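Local coordinates for MamA (Candidatus Magnetobacterium bavaricum, PDB 3VTY), which is a tetratricopeptide-repeat (TPR) protein, built from successive antiparallel helix pairs of the kind that commonly serve as scaffolds for protein-protein contacts, at residues Asp69-Glu74 with Ile100-Val105; Ala143-Gly148 with Lys165-Lys170. All coordinates share one frame; numbering follows the deposited sequence.

Interaction 1: residues Asp69-Glu74 with Ile100-Val105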
loop_
_atom_site.group_PDB
_atom_site.type_symbol
_atom_site.label_atom_id
_atom_site.label_comp_id
_atom_site.label_asym_id
_atom_site.label_seq_id
_atom_site.Cartn_x
_atom_site.Cartn_y
_atom_site.Cartn_z
ATOM N N ASP A 69 -3.873 -0.573 17.536
ATOM C CA ASP A 69 -3.142 0.637 17.256
ATOM C C ASP A 69 -3.840 1.340 16.149
ATOM O O ASP A 69 -3.602 1.010 15.007
ATOM C CB ASP A 69 -1.686 0.308 16.871
ATOM C CG ASP A 69 -0.862 1.537 16.549
ATOM O OD1 ASP A 69 -1.341 2.686 16.604
ATOM O OD2 ASP A 69 0.339 1.350 16.267
ATOM N N THR A 70 -4.715 2.279 16.491
ATOM C CA THR A 70 -5.576 2.924 15.565
ATOM C C THR A 70 -4.977 4.106 14.806
ATOM O O THR A 70 -5.617 4.698 13.954
ATOM C CB THR A 70 -6.806 3.487 16.313
ATOM O OG1 THR A 70 -6.359 4.485 17.219
ATOM C CG2 THR A 70 -7.656 2.370 17.074
ATOM N N THR A 71 -3.759 4.502 15.162
ATOM C CA THR A 71 -3.156 5.687 14.624
ATOM C C THR A 71 -1.888 5.386 13.800
ATOM O O THR A 71 -1.000 6.228 13.685
ATOM C CB THR A 71 -2.826 6.659 15.722
ATOM O OG1 THR A 71 -2.178 5.993 16.815
ATOM C CG2 THR A 71 -4.155 7.331 16.229
ATOM N N SER A 72 -1.844 4.209 13.182
ATOM C CA SER A 72 -0.744 3.846 12.268
ATOM C C SER A 72 -1.228 4.035 10.860
ATOM O O SER A 72 -2.015 3.254 10.387
ATOM C CB SER A 72 -0.266 2.426 12.481
ATOM O OG SER A 72 0.705 2.109 11.487
ATOM N N ALA A 73 -0.766 5.082 10.171
ATOM C CA ALA A 73 -1.225 5.340 8.825
ATOM C C ALA A 73 -0.811 4.171 7.947
ATOM O O ALA A 73 -1.542 3.776 7.034
ATOM C CB ALA A 73 -0.693 6.649 8.292
ATOM N N GLU A 74 0.371 3.633 8.229
ATOM C CA GLU A 74 0.846 2.494 7.433
ATOM C C GLU A 74 -0.100 1.332 7.481
ATOM O O GLU A 74 -0.407 0.718 6.471
ATOM C CB GLU A 74 2.278 2.075 7.828
ATOM C CG GLU A 74 2.852 0.967 6.878
ATOM C CD GLU A 74 4.020 0.155 7.445
ATOM O OE1 GLU A 74 4.550 0.522 8.520
ATOM O OE2 GLU A 74 4.392 -0.843 6.733
ATOM N N ILE A 100 -4.549 8.768 5.091
ATOM C CA ILE A 100 -4.321 10.191 4.740
ATOM C C ILE A 100 -4.679 11.181 5.861
ATOM O O ILE A 100 -3.950 12.120 6.132
ATOM C CB ILE A 100 -5.000 10.515 3.429
ATOM C CG1 ILE A 100 -4.359 9.744 2.283
ATOM C CG2 ILE A 100 -4.880 12.065 3.081
ATOM C CD1 ILE A 100 -5.164 9.748 0.909
ATOM N N ALA A 101 -5.776 10.930 6.542
ATOM C CA ALA A 101 -6.121 11.715 7.698
ATOM C C ALA A 101 -5.025 11.627 8.768
ATOM O O ALA A 101 -4.700 12.624 9.404
ATOM C CB ALA A 101 -7.482 11.222 8.310
ATOM N N LEU A 102 -4.515 10.411 9.014
ATOM C CA LEU A 102 -3.442 10.259 9.991
ATOM C C LEU A 102 -2.172 10.962 9.530
ATOM O O LEU A 102 -1.435 11.521 10.351
ATOM C CB LEU A 102 -3.177 8.792 10.301
ATOM C CG LEU A 102 -4.338 8.187 11.102
ATOM C CD1 LEU A 102 -4.345 6.623 10.993
ATOM C CD2 LEU A 102 -4.342 8.682 12.574
ATOM N N ASN A 103 -1.879 10.915 8.224
ATOM C CA ASN A 103 -0.648 11.533 7.727
ATOM C C ASN A 103 -1.006 12.206 6.383
ATOM O O ASN A 103 -1.059 11.545 5.323
ATOM C CB ASN A 103 0.448 10.499 7.598
ATOM C CG ASN A 103 1.652 11.000 6.887
ATOM O OD1 ASN A 103 1.751 12.193 6.622
ATOM N ND2 ASN A 103 2.599 10.092 6.550
ATOM N N THR A 104 -1.251 13.506 6.407
ATOM C CA THR A 104 -1.745 14.138 5.198
ATOM C C THR A 104 -0.608 14.320 4.166
ATOM O O THR A 104 -0.879 14.800 3.078
ATOM C CB THR A 104 -2.510 15.525 5.481
ATOM O OG1 THR A 104 -1.743 16.208 6.416
ATOM C CG2 THR A 104 -4.058 15.291 6.080
ATOM N N VAL A 105 0.624 13.968 4.527
ATOM C CA VAL A 105 1.733 13.969 3.575
ATOM C C VAL A 105 2.151 12.588 3.246
ATOM O O VAL A 105 3.320 12.365 2.905
ATOM C CB VAL A 105 2.940 14.903 4.016
ATOM C CG1 VAL A 105 2.449 16.340 4.012
ATOM C CG2 VAL A 105 3.549 14.543 5.445
#
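Leu-102, in the last turn of helix 89-102, pushes its forked end against the turn that leads into helix 73-85, and its two methyls divide the work. CD1 lies by the backbone, 3.8 Å from the carbonyl O of Thr-70. CD2 reaches Thr-71, where it comes within 3.9 Å of CG2, and the two side chains cross at about a right angle. With CG of Leu-102 anti to its own carbonyl carbon (chi1 -70°), the fork extends over the turn, while the CB behind it is left to meet Ala-73. That second meeting is plain methyl-to-methylene contact: CB of Ala-73 stands 3.8 Å from CB of Leu-102 and 4.1 Å from CB of Asn-103, and Tyr-106 covers the same alanine from the next loop.

No hydrogen bond crosses between 69-74 and 100-105; polar groups instead shape each turn from within. Asn-103 OD1 accepts from N of Val-105 at 3.0 Å, the donor standing 44° out of the carbonyl plane, which closes an Asx turn. On the other side, OD1 of Asp-69 takes a weak bond from N of Thr-71, and Ser-72 serves as N-cap of helix 73-85, its OG weakly bonded to N of Ala-75. What results is a small apolar contact near the surface, where the exit of one helix meets the entry of its antiparallel partner, as in the helix-turn-helix unit of a tetratricopeptide repeat.

Interaction 2: residues Ala143-Gly148 with Lys165-Lys170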
loop_
_atom_site.group_PDB
_atom_site.type_symbol
_atom_site.label_atom_id
_atom_site.label_comp_id
_atom_site.label_asym_id
_atom_site.label_seq_id
_atom_site.Cartn_x
_atom_site.Cartn_y
_atom_site.Cartn_z
ATOM N N ALA A 143 3.342 8.413 -10.422
ATOM C CA ALA A 143 2.257 9.379 -10.445
ATOM C C ALA A 143 2.231 10.174 -11.750
ATOM O O ALA A 143 1.169 10.369 -12.312
ATOM C CB ALA A 143 2.327 10.371 -9.175
ATOM N N TYR A 144 3.397 10.607 -12.251
ATOM C CA TYR A 144 3.417 11.282 -13.542
ATOM C C TYR A 144 2.939 10.341 -14.619
ATOM O O TYR A 144 2.096 10.689 -15.436
ATOM C CB TYR A 144 4.798 11.827 -13.917
ATOM C CG TYR A 144 5.337 12.852 -12.982
ATOM C CD1 TYR A 144 5.073 14.194 -13.168
ATOM C CD2 TYR A 144 6.166 12.497 -11.908
ATOM C CE1 TYR A 144 5.609 15.141 -12.310
ATOM C CE2 TYR A 144 6.679 13.433 -11.086
ATOM C CZ TYR A 144 6.393 14.735 -11.267
ATOM O OH TYR A 144 6.940 15.670 -10.400
ATOM N N GLN A 145 3.406 9.109 -14.582
ATOM C CA GLN A 145 3.019 8.086 -15.571
ATOM C C GLN A 145 1.500 7.810 -15.546
ATOM O O GLN A 145 0.864 7.665 -16.600
ATOM C CB GLN A 145 3.773 6.787 -15.260
ATOM C CG GLN A 145 3.812 5.751 -16.383
ATOM C CD GLN A 145 4.701 6.165 -17.534
ATOM O OE1 GLN A 145 5.290 7.231 -17.537
ATOM N NE2 GLN A 145 4.767 5.321 -18.562
ATOM N N SER A 146 0.936 7.653 -14.357
ATOM C CA SER A 146 -0.484 7.357 -14.241
ATOM C C SER A 146 -1.345 8.577 -14.664
ATOM O O SER A 146 -2.414 8.410 -15.192
ATOM C CB SER A 146 -0.829 6.937 -12.798
ATOM O OG SER A 146 -0.226 5.704 -12.465
ATOM N N ILE A 147 -0.909 9.795 -14.397
ATOM C CA ILE A 147 -1.645 10.978 -14.915
ATOM C C ILE A 147 -1.627 10.947 -16.444
ATOM O O ILE A 147 -2.656 11.134 -17.073
ATOM C CB ILE A 147 -1.042 12.279 -14.408
ATOM C CG1 ILE A 147 -1.279 12.393 -12.866
ATOM C CG2 ILE A 147 -1.594 13.488 -15.147
ATOM C CD1 ILE A 147 -0.437 13.548 -12.203
ATOM N N GLY A 148 -0.435 10.680 -17.009
ATOM C CA GLY A 148 -0.218 10.538 -18.418
ATOM C C GLY A 148 -1.185 9.564 -19.004
ATOM O O GLY A 148 -1.869 9.853 -19.974
ATOM N N LYS A 165 6.982 12.688 -20.703
ATOM C CA LYS A 165 8.282 13.280 -20.805
ATOM C C LYS A 165 8.772 13.695 -19.450
ATOM O O LYS A 165 9.983 13.526 -19.132
ATOM C CB LYS A 165 8.269 14.480 -21.758
ATOM C CG LYS A 165 8.117 14.060 -23.167
ATOM C CD LYS A 165 7.998 15.250 -24.087
ATOM C CE LYS A 165 8.114 14.816 -25.515
ATOM N NZ LYS A 165 7.889 15.981 -26.450
ATOM N N LYS A 166 7.851 14.202 -18.626
ATOM C CA LYS A 166 8.233 14.568 -17.272
ATOM C C LYS A 166 8.629 13.356 -16.469
ATOM O O LYS A 166 9.642 13.413 -15.725
ATOM C CB LYS A 166 7.130 15.414 -16.584
ATOM C CG LYS A 166 7.513 15.976 -15.236
ATOM C CD LYS A 166 8.817 16.776 -15.252
ATOM C CE LYS A 166 8.659 18.186 -14.709
ATOM N NZ LYS A 166 9.755 19.142 -15.216
ATOM N N ALA A 167 7.932 12.222 -16.651
ATOM C CA ALA A 167 8.287 10.959 -15.955
ATOM C C ALA A 167 9.695 10.524 -16.387
ATOM O O ALA A 167 10.542 10.170 -15.533
ATOM C CB ALA A 167 7.274 9.869 -16.216
ATOM N N LEU A 168 9.976 10.629 -17.693
ATOM C CA LEU A 168 11.291 10.271 -18.225
ATOM C C LEU A 168 12.372 11.122 -17.600
ATOM O O LEU A 168 13.365 10.590 -17.115
ATOM C CB LEU A 168 11.390 10.404 -19.736
ATOM C CG LEU A 168 12.706 9.853 -20.346
ATOM C CD1 LEU A 168 12.959 8.371 -20.010
ATOM C CD2 LEU A 168 12.654 10.053 -21.812
ATOM N N GLU A 169 12.183 12.422 -17.632
ATOM C CA GLU A 169 13.126 13.361 -16.986
ATOM C C GLU A 169 13.454 12.940 -15.561
ATOM O O GLU A 169 14.620 12.920 -15.153
ATOM C CB GLU A 169 12.563 14.779 -17.032
ATOM C CG GLU A 169 13.527 15.897 -16.693
ATOM C CD GLU A 169 12.861 17.311 -16.764
ATOM O OE1 GLU A 169 11.603 17.395 -16.754
ATOM O OE2 GLU A 169 13.602 18.338 -16.803
ATOM N N LYS A 170 12.444 12.514 -14.821
ATOM C CA LYS A 170 12.661 12.099 -13.432
ATOM C C LYS A 170 13.443 10.767 -13.379
ATOM O O LYS A 170 14.393 10.598 -12.574
ATOM C CB LYS A 170 11.342 12.016 -12.663
ATOM C CG LYS A 170 10.686 13.393 -12.333
ATOM C CD LYS A 170 11.512 14.220 -11.346
ATOM C CE LYS A 170 10.911 15.588 -10.999
ATOM N NZ LYS A 170 9.679 15.845 -11.743
#
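This is a partly buried helix-helix contact inside a tetratricopeptide repeat: helices 141-153 and 157-175 form an antiparallel hairpin, and 143-148 and 165-170 face each other within it. The short axes run 165° apart in direction and approach to 8.5 Å, close enough for a small residue to sit directly against its neighbour. Ala-167 fills that role. Its CB touches CB of Tyr-144 at 3.9 Å and also meets OE1 of Gln-145 at 3.6 Å, because the glutamine chain bends at chi2 (71°) and swings its amide across.

Beyond CB, two lysines of the facing helix come to the same side of the Tyr-144 ring, Lys-166 by CE1 and Lys-170 by the hydroxyl end. Lys-166 brings its methylene CG to 3.6 Å from CE1 of Tyr-144, approaching the ring obliquely; its chain then turns away, and NZ of Lys-166 forms a salt bridge with OE1 of Glu-169 at 3.0 Å, on the syn side of the carboxylate but 32° out of its plane. Tyr-144 is buried, packed also on Ile-134 and Tyr-163, and its hydroxyl is satisfied by two partners.

Pro-138 O is the main one, hydrogen-bonded to OH of Tyr-144. Lys-170 lies crosswise to the tyrosine; bends at chi2 and chi4 curl its chain back, and NZ of Lys-170 donates to OH of Tyr-144 at 3.1 Å and makes a second, weak bond to Pro-138 O.

Interactions 1 and 2 follow one another along the chain and do not touch: their centres lie 27 Å apart and their nearest atoms about 12 Å. Both join two consecutive antiparallel helices, each in its own hairpin: interaction 1 at the open end itself, where 69-74 leads into the first helix and 100-105 leaves the second; interaction 2 further in, where both segments are helical. Helices 107-119 and 123-136 come between them in sequence. Ile-100 packs on helix 107-119, whose Tyr-111 bonds to Ser-146, while Tyr-144 and Ile-147 rest on helix 123-136, so the intervening helix pair links the two contacts through the superhelical stack.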